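Local coordinates for acyl-CoA-binding domain-containing protein 1 (PDB 5H3G) that binds medium- and long-chain acyl-CoA esters with high affinity and may take part in the biosynthesis of phospholipids, at residues E8-Y13 / Q38-D43; A14-T19 / Q84-A89. All blocks are in the same frame, centred on the assembly; numbering follows the deposited sequence.

Contact 1 (E8-Y13 / Q38-D43); sequences EDFEQY and QATVGD
The hydroxyl of Thr-40, a residue whose methyl meets the ring of Phe-10, is given to its own helix: OG1 hydrogen-bonds to the carbonyl O of Tyr-36 and, weakly, to that of Lys-37. OG1 sits between the backbone N and the carbonyl carbon (chi1 56°), which leaves CG2 to supply the apolar contact. This methyl lies 3.8 Å from Phe-10 CE2. On the other flank of the ring, Phe-10 CE1 comes within 3.7 Å of Ala-39 CB, and CZ between them is 3.8 Å from both Ala-39 CB and Thr-40 CG2. The leading end of the ring therefore rests against two neighbouring methyls, approached obliquely. Phe-10 reaches them because CG is anti to its backbone N (chi1 177°), spanning a CA separation of 9.0 Å from Ala-39. Helices 4-17 and 26-41 of this four-helix acyl-CoA-binding fold are joined here, and helix 71-92 closes the group: Tyr-78 meets the Phe-10 ring, and Met-75 touches it too. Without the ring, as with an alanine here, the methyls of Ala-39 and Thr-40 would probably lose this surface to pack against, and Tyr-78 its neighbouring ring. Beyond the contact, Gly-42 leaves helical geometry with a positive phi, at which a side chain would jam against the preceding carbonyl. Across that turn Gln-38 NE2 donates to Asp-43 OD1 at 2.9 Å, nearly straight (166°) and in the amide plane. Since Tyr-78 and Tyr-36, both beside Phe-10, belong by similarity to the acyl-CoA site, this wholly apolar meeting of ring and methyls is consistent with a second-shell role in positioning those tyrosines.

Contact 2 (A14-T19 / Q84-A89); sequences AEKAKT and QLLEEA
Apolar contact between the two segments comes down to one side chain, Leu-86, whose branches divide their work. CD1 lies alongside the base of Lys-16, 4.0 Å from its CB, and CD2 turns to the backbone and hydroxyl beyond. Leu-86 carries CG anti to its carbonyl carbon (chi1 -75°), and from there the branched end reaches helix 4-17. Lys-16 offers only the root of its side chain: CB points at helix 71-92, but the extended chain beyond CG carries the ammonium away from it. The second kind of contact sets a methyl against oxygen. Leu-86 CD2 is 3.5 Å from Thr-19 OG1 and 3.7 Å from the carbonyl O of Lys-16, van der Waals approaches with no polar bond between the segments. In the four-helix fold of acyl-CoA-binding proteins, this place is where the C-terminal part of helix 4-17 lies beside the C-terminal part of helix 71-92; Leu-20, in the following loop, touches Leu-85, Leu-86 and Ala-89, continuing the apolar seam. Polar bonding stays within 14-19. The carbonyl O of Lys-16 accepts twice from one residue: from Thr-19 N at 3.0 Å and from Thr-19 OG1 at 2.7 Å, the hydroxyl lying in the carbonyl plane with a C=O...donor angle of 157°. The OG1 bond probably holds the Thr-19 side chain in this rotamer, and with it the oxygen that CD2 meets, the Thr-19 and Leu-86 side chains crossing at about a right angle. Charged groups take no share in the joint. Lys-18, which by similarity probably binds acyl-CoA, turns its CB away from helix 71-92, and Glu-87 makes a long, weak ion pair with Lys-83.

In the fold
Both contacts draw on helix 4-17: contact 1 pairs it with helix 26-41 and contact 2 with helix 71-92. Contact 1 is the buried one, centred 9 Å from the middle of the chain, with two of its three touching residues enclosed. Contact 2, centred 11 Å out, is a surface joint in which none of the three is buried. The areas are similar, 102 and 118 Å², yet the first is carbon against carbon throughout, while the second partly sets a methyl against oxygens. With centres 15 Å apart, they still meet by packing, at Tyr-13 CD1 and Leu-86 CD1, 3.9 Å from each other.

Contact 1 (E8-Y13 / Q38-D43)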
ATOM      1  N   GLU A   8     -12.324   8.308   5.494  1.00 18.40           N
ATOM      2  CA  GLU A   8     -11.811   9.660   5.303  1.00 19.37           C
ATOM      3  C   GLU A   8     -10.298   9.688   5.467  1.00 18.43           C
ATOM      4  O   GLU A   8      -9.581  10.241   4.626  1.00 22.06           O
ATOM      5  CB  GLU A   8     -12.478  10.619   6.295  1.00 20.71           C
ATOM      6  CG  GLU A   8     -13.988  10.749   6.109  1.00 31.31           C
ATOM      7  CD  GLU A   8     -14.667  11.581   7.198  1.00 44.28           C
ATOM      8  OE1 GLU A   8     -14.030  11.863   8.236  1.00 47.87           O
ATOM      9  OE2 GLU A   8     -15.847  11.951   7.009  1.00 49.07           O
ATOM     10  N   ASP A   9      -9.802   9.093   6.560  1.00 18.07           N
ATOM     11  CA  ASP A   9      -8.363   8.989   6.787  1.00 20.90           C
ATOM     12  C   ASP A   9      -7.671   8.321   5.613  1.00 17.39           C
ATOM     13  O   ASP A   9      -6.591   8.745   5.198  1.00 17.51           O
ATOM     14  CB  ASP A   9      -8.077   8.175   8.053  1.00 22.28           C
ATOM     15  CG  ASP A   9      -8.327   8.949   9.329  1.00 31.16           C
ATOM     16  OD1 ASP A   9      -8.550  10.171   9.273  1.00 30.01           O
ATOM     17  OD2 ASP A   9      -8.295   8.307  10.400  1.00 35.75           O
ATOM     18  N   PHE A  10      -8.271   7.259   5.079  1.00 15.01           N
ATOM     19  CA  PHE A  10      -7.626   6.508   4.009  1.00 13.59           C
ATOM     20  C   PHE A  10      -7.469   7.370   2.766  1.00 13.81           C
ATOM     21  O   PHE A  10      -6.404   7.392   2.141  1.00 15.08           O
ATOM     22  CB  PHE A  10      -8.436   5.254   3.693  1.00 13.90           C
ATOM     23  CG  PHE A  10      -7.888   4.440   2.541  1.00 15.89           C
ATOM     24  CD1 PHE A  10      -6.788   3.626   2.712  1.00 13.57           C
ATOM     25  CD2 PHE A  10      -8.488   4.487   1.287  1.00 17.79           C
ATOM     26  CE1 PHE A  10      -6.275   2.873   1.661  1.00 14.75           C
ATOM     27  CE2 PHE A  10      -7.982   3.742   0.228  1.00 18.10           C
ATOM     28  CZ  PHE A  10      -6.882   2.925   0.417  1.00 16.23           C
ATOM     29  N   GLU A  11      -8.534   8.065   2.381  1.00 14.81           N
ATOM     30  CA  GLU A  11      -8.460   8.914   1.206  1.00 15.93           C
ATOM     31  C   GLU A  11      -7.475  10.048   1.431  1.00 21.84           C
ATOM     32  O   GLU A  11      -6.723  10.408   0.522  1.00 22.08           O
ATOM     33  CB  GLU A  11      -9.854   9.421   0.857  1.00 22.48           C
ATOM     34  CG  GLU A  11     -10.782   8.265   0.488  1.00 23.61           C
ATOM     35  CD  GLU A  11     -12.239   8.662   0.368  1.00 37.48           C
ATOM     36  OE1 GLU A  11     -12.552   9.860   0.528  1.00 43.70           O
ATOM     37  OE2 GLU A  11     -13.072   7.765   0.118  1.00 43.15           O
ATOM     38  N   GLN A  12      -7.424  10.579   2.651  1.00 21.70           N
ATOM     39  CA  GLN A  12      -6.478  11.651   2.944  1.00 23.44           C
ATOM     40  C   GLN A  12      -5.041  11.158   2.841  1.00 20.60           C
ATOM     41  O   GLN A  12      -4.195  11.800   2.205  1.00 21.72           O
ATOM     42  CB  GLN A  12      -6.760  12.231   4.329  1.00 26.97           C
ATOM     43  CG  GLN A  12      -8.053  13.038   4.402  1.00 43.63           C
ATOM     44  CD  GLN A  12      -8.392  13.488   5.814  1.00 58.42           C
ATOM     45  OE1 GLN A  12      -7.533  13.507   6.698  1.00 65.61           O
ATOM     46  NE2 GLN A  12      -9.652  13.845   6.033  1.00 61.12           N
ATOM     47  N   TYR A  13      -4.742  10.014   3.448  1.00 16.95           N
ATOM     48  CA  TYR A  13      -3.366   9.539   3.417  1.00 15.71           C
ATOM     49  C   TYR A  13      -2.980   8.990   2.054  1.00 14.11           C
ATOM     50  O   TYR A  13      -1.808   9.068   1.680  1.00 17.42           O
ATOM     51  CB  TYR A  13      -3.143   8.516   4.518  1.00 17.11           C
ATOM     52  CG  TYR A  13      -2.900   9.226   5.822  1.00 18.84           C
ATOM     53  CD1 TYR A  13      -1.721   9.922   6.036  1.00 26.72           C
ATOM     54  CD2 TYR A  13      -3.866   9.240   6.817  1.00 18.70           C
ATOM     55  CE1 TYR A  13      -1.500  10.599   7.213  1.00 28.74           C
ATOM     56  CE2 TYR A  13      -3.655   9.909   7.997  1.00 19.63           C
ATOM     57  CZ  TYR A  13      -2.467  10.584   8.194  1.00 27.12           C
ATOM     58  OH  TYR A  13      -2.242  11.254   9.374  1.00 28.30           O
ATOM     59  N   GLN A  38      -5.371  -4.294  -1.573  1.00 13.21           N
ATOM     60  CA  GLN A  38      -6.208  -5.033  -0.629  1.00 16.05           C
ATOM     61  C   GLN A  38      -7.303  -4.151  -0.045  1.00 13.48           C
ATOM     62  O   GLN A  38      -8.459  -4.578   0.077  1.00 16.78           O
ATOM     63  CB  GLN A  38      -5.339  -5.608   0.486  1.00 12.28           C
ATOM     64  CG  GLN A  38      -6.109  -6.570   1.373  1.00 12.84           C
ATOM     65  CD  GLN A  38      -6.475  -7.855   0.651  1.00 19.51           C
ATOM     66  OE1 GLN A  38      -5.876  -8.219  -0.367  1.00 16.73           O
ATOM     67  NE2 GLN A  38      -7.479  -8.557   1.176  1.00 19.07           N
ATOM     68  N   ALA A  39      -6.962  -2.906   0.289  1.00 12.08           N
ATOM     69  CA  ALA A  39      -7.908  -1.982   0.914  1.00 15.97           C
ATOM     70  C   ALA A  39      -9.060  -1.621  -0.014  1.00 14.64           C
ATOM     71  O   ALA A  39     -10.205  -1.498   0.430  1.00 17.13           O
ATOM     72  CB  ALA A  39      -7.174  -0.715   1.345  1.00 15.14           C
ATOM     73  N   THR A  40      -8.783  -1.431  -1.301  1.00 13.79           N
ATOM     74  CA  THR A  40      -9.790  -0.935  -2.224  1.00 14.13           C
ATOM     75  C   THR A  40     -10.538  -2.045  -2.952  1.00 14.43           C
ATOM     76  O   THR A  40     -11.754  -1.947  -3.113  1.00 19.76           O
ATOM     77  CB  THR A  40      -9.153   0.008  -3.249  1.00 16.13           C
ATOM     78  OG1 THR A  40      -8.086  -0.667  -3.927  1.00 14.80           O
ATOM     79  CG2 THR A  40      -8.599   1.248  -2.569  1.00 16.78           C
ATOM     80  N   VAL A  41      -9.869  -3.114  -3.384  1.00 18.74           N
ATOM     81  CA  VAL A  41     -10.529  -4.134  -4.194  1.00 15.49           C
ATOM     82  C   VAL A  41     -10.503  -5.516  -3.555  1.00 17.19           C
ATOM     83  O   VAL A  41     -11.097  -6.449  -4.112  1.00 17.07           O
ATOM     84  CB  VAL A  41      -9.957  -4.192  -5.626  1.00 15.56           C
ATOM     85  CG1 VAL A  41     -10.224  -2.878  -6.338  1.00 15.93           C
ATOM     86  CG2 VAL A  41      -8.479  -4.501  -5.623  1.00 17.10           C
ATOM     87  N   GLY A  42      -9.848  -5.688  -2.412  1.00 17.33           N
ATOM     88  CA  GLY A  42      -9.905  -6.979  -1.743  1.00 18.16           C
ATOM     89  C   GLY A  42      -8.865  -7.969  -2.242  1.00 17.61           C
ATOM     90  O   GLY A  42      -7.822  -7.602  -2.796  1.00 16.81           O
ATOM     91  N   ASP A  43      -9.169  -9.252  -2.040  1.00 18.56           N
ATOM     92  CA  ASP A  43      -8.193 -10.309  -2.271  1.00 19.94           C
ATOM     93  C   ASP A  43      -7.745 -10.334  -3.722  1.00 19.22           C
ATOM     94  O   ASP A  43      -8.555 -10.173  -4.642  1.00 23.20           O
ATOM     95  CB  ASP A  43      -8.779 -11.683  -1.933  1.00 20.14           C
ATOM     96  CG  ASP A  43      -8.888 -11.941  -0.439  1.00 24.50           C
ATOM     97  OD1 ASP A  43      -8.342 -11.160   0.360  1.00 20.82           O
ATOM     98  OD2 ASP A  43      -9.535 -12.951  -0.063  1.00 25.67           O
TER

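Contact 2 (A14-T19 / Q84-A89)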
ATOM      1  N   ALA A  14      -3.932   8.442   1.288  1.00 12.77           N
ATOM      2  CA  ALA A  14      -3.598   8.079  -0.087  1.00 13.00           C
ATOM      3  C   ALA A  14      -3.189   9.314  -0.878  1.00 18.09           C
ATOM      4  O   ALA A  14      -2.282   9.249  -1.716  1.00 16.33           O
ATOM      5  CB  ALA A  14      -4.773   7.372  -0.760  1.00 13.75           C
ATOM      6  N   GLU A  15      -3.818  10.455  -0.595  1.00 15.44           N
ATOM      7  CA  GLU A  15      -3.401  11.699  -1.237  1.00 15.20           C
ATOM      8  C   GLU A  15      -2.048  12.164  -0.714  1.00 16.03           C
ATOM      9  O   GLU A  15      -1.192  12.603  -1.490  1.00 21.05           O
ATOM     10  CB  GLU A  15      -4.467  12.776  -1.028  1.00 28.09           C
ATOM     11  CG  GLU A  15      -5.747  12.490  -1.805  1.00 41.62           C
ATOM     12  CD  GLU A  15      -6.914  13.376  -1.408  1.00 57.09           C
ATOM     13  OE1 GLU A  15      -6.714  14.304  -0.598  1.00 62.46           O
ATOM     14  OE2 GLU A  15      -8.036  13.136  -1.907  1.00 60.68           O
ATOM     15  N   LYS A  16      -1.826  12.058   0.596  1.00 15.25           N
ATOM     16  CA  LYS A  16      -0.557  12.511   1.154  1.00 16.88           C
ATOM     17  C   LYS A  16       0.596  11.619   0.711  1.00 17.32           C
ATOM     18  O   LYS A  16       1.748  12.073   0.674  1.00 16.36           O
ATOM     19  CB  LYS A  16      -0.645  12.553   2.680  1.00 20.15           C
ATOM     20  CG  LYS A  16      -1.555  13.638   3.230  1.00 22.04           C
ATOM     21  CD  LYS A  16      -1.595  13.531   4.743  1.00 32.24           C
ATOM     22  CE  LYS A  16      -2.293  14.717   5.372  1.00 40.91           C
ATOM     23  NZ  LYS A  16      -1.999  14.784   6.835  1.00 46.06           N
ATOM     24  N   ALA A  17       0.307  10.358   0.360  1.00 15.86           N
ATOM     25  CA  ALA A  17       1.361   9.458  -0.093  1.00 13.21           C
ATOM     26  C   ALA A  17       2.053   9.994  -1.339  1.00 12.81           C
ATOM     27  O   ALA A  17       3.238   9.706  -1.564  1.00 16.37           O
ATOM     28  CB  ALA A  17       0.798   8.057  -0.356  1.00 13.67           C
ATOM     29  N   LYS A  18       1.344  10.793  -2.141  1.00 13.43           N
ATOM     30  CA  LYS A  18       1.923  11.383  -3.346  0.60 14.65           C
ATOM     31  C   LYS A  18       3.104  12.289  -3.034  1.00 14.38           C
ATOM     32  O   LYS A  18       3.938  12.545  -3.918  1.00 18.74           O
ATOM     33  CB  LYS A  18       0.872  12.200  -4.104  0.60 19.88           C
ATOM     34  CG  LYS A  18      -0.415  11.482  -4.467  0.60 24.27           C
ATOM     35  CD  LYS A  18      -1.367  12.461  -5.166  0.60 25.17           C
ATOM     36  CE  LYS A  18      -2.741  11.870  -5.385  0.60 29.39           C
ATOM     37  NZ  LYS A  18      -3.614  12.831  -6.125  0.60 32.55           N
ATOM     38  N   THR A  19       3.176  12.821  -1.810  1.00 14.17           N
ATOM     39  CA  THR A  19       4.249  13.733  -1.426  1.00 14.68           C
ATOM     40  C   THR A  19       5.514  13.013  -0.995  1.00 14.21           C
ATOM     41  O   THR A  19       6.526  13.674  -0.744  1.00 15.01           O
ATOM     42  CB  THR A  19       3.807  14.669  -0.297  1.00 19.57           C
ATOM     43  OG1 THR A  19       3.691  13.930   0.930  1.00 14.72           O
ATOM     44  CG2 THR A  19       2.472  15.314  -0.637  1.00 20.24           C
ATOM     45  N   GLN A  84       4.084   6.331   8.807  1.00 12.61           N
ATOM     46  CA  GLN A  84       5.478   6.078   9.158  1.00 12.87           C
ATOM     47  C   GLN A  84       6.418   6.630   8.092  1.00 13.89           C
ATOM     48  O   GLN A  84       7.403   7.313   8.404  1.00 12.88           O
ATOM     49  CB  GLN A  84       5.700   4.582   9.356  1.00 14.90           C
ATOM     50  CG  GLN A  84       7.119   4.232   9.735  1.00 20.93           C
ATOM     51  CD  GLN A  84       7.321   2.740   9.880  1.00 35.58           C
ATOM     52  OE1 GLN A  84       6.468   1.941   9.475  1.00 37.64           O
ATOM     53  NE2 GLN A  84       8.450   2.353  10.456  1.00 40.46           N
ATOM     54  N   LEU A  85       6.115   6.358   6.822  1.00 11.63           N
ATOM     55  CA  LEU A  85       6.965   6.847   5.740  1.00 13.87           C
ATOM     56  C   LEU A  85       6.981   8.371   5.681  1.00 14.19           C
ATOM     57  O   LEU A  85       8.025   8.978   5.403  1.00 13.22           O
ATOM     58  CB  LEU A  85       6.488   6.259   4.407  1.00 10.65           C
ATOM     59  CG  LEU A  85       6.892   4.794   4.238  1.00 11.05           C
ATOM     60  CD1 LEU A  85       6.072   4.145   3.156  1.00 10.92           C
ATOM     61  CD2 LEU A  85       8.366   4.686   3.902  1.00 14.86           C
ATOM     62  N   LEU A  86       5.832   9.007   5.930  1.00 12.18           N
ATOM     63  CA  LEU A  86       5.772  10.468   5.929  1.00 13.77           C
ATOM     64  C   LEU A  86       6.626  11.051   7.045  1.00 11.93           C
ATOM     65  O   LEU A  86       7.307  12.069   6.855  1.00 13.60           O
ATOM     66  CB  LEU A  86       4.326  10.935   6.075  1.00 13.76           C
ATOM     67  CG  LEU A  86       3.456  10.788   4.825  1.00 11.24           C
ATOM     68  CD1 LEU A  86       1.994  10.866   5.237  1.00 15.28           C
ATOM     69  CD2 LEU A  86       3.764  11.851   3.784  1.00 13.09           C
ATOM     70  N   GLU A  87       6.614  10.413   8.211  1.00 13.84           N
ATOM     71  CA  GLU A  87       7.457  10.882   9.300  1.00 13.42           C
ATOM     72  C   GLU A  87       8.929  10.647   8.992  1.00 16.06           C
ATOM     73  O   GLU A  87       9.781  11.487   9.304  1.00 15.22           O
ATOM     74  CB  GLU A  87       7.039  10.204  10.600  1.00 15.78           C
ATOM     75  CG  GLU A  87       5.702  10.750  11.092  1.00 25.94           C
ATOM     76  CD  GLU A  87       5.706  12.280  11.201  1.00 26.95           C
ATOM     77  OE1 GLU A  87       6.495  12.810  12.008  1.00 31.18           O
ATOM     78  OE2 GLU A  87       4.941  12.949  10.471  1.00 21.24           O
ATOM     79  N   GLU A  88       9.243   9.532   8.342  1.00 14.51           N
ATOM     80  CA  GLU A  88      10.631   9.276   7.977  1.00 14.55           C
ATOM     81  C   GLU A  88      11.107  10.249   6.902  1.00 12.32           C
ATOM     82  O   GLU A  88      12.256  10.712   6.946  1.00 12.26           O
ATOM     83  CB  GLU A  88      10.776   7.816   7.537  1.00 13.18           C
ATOM     84  CG  GLU A  88      10.615   6.827   8.712  1.00 16.60           C
ATOM     85  CD  GLU A  88      10.403   5.386   8.269  1.00 17.35           C
ATOM     86  OE1 GLU A  88      10.782   4.456   9.024  1.00 21.52           O
ATOM     87  OE2 GLU A  88       9.837   5.174   7.189  1.00 17.27           O
ATOM     88  N   ALA A  89      10.232  10.602   5.949  1.00 11.40           N
ATOM     89  CA  ALA A  89      10.609  11.566   4.917  1.00 12.19           C
ATOM     90  C   ALA A  89      10.864  12.934   5.524  1.00 13.25           C
ATOM     91  O   ALA A  89      11.821  13.619   5.154  1.00 10.58           O
ATOM     92  CB  ALA A  89       9.523  11.653   3.842  1.00 11.57           C
TER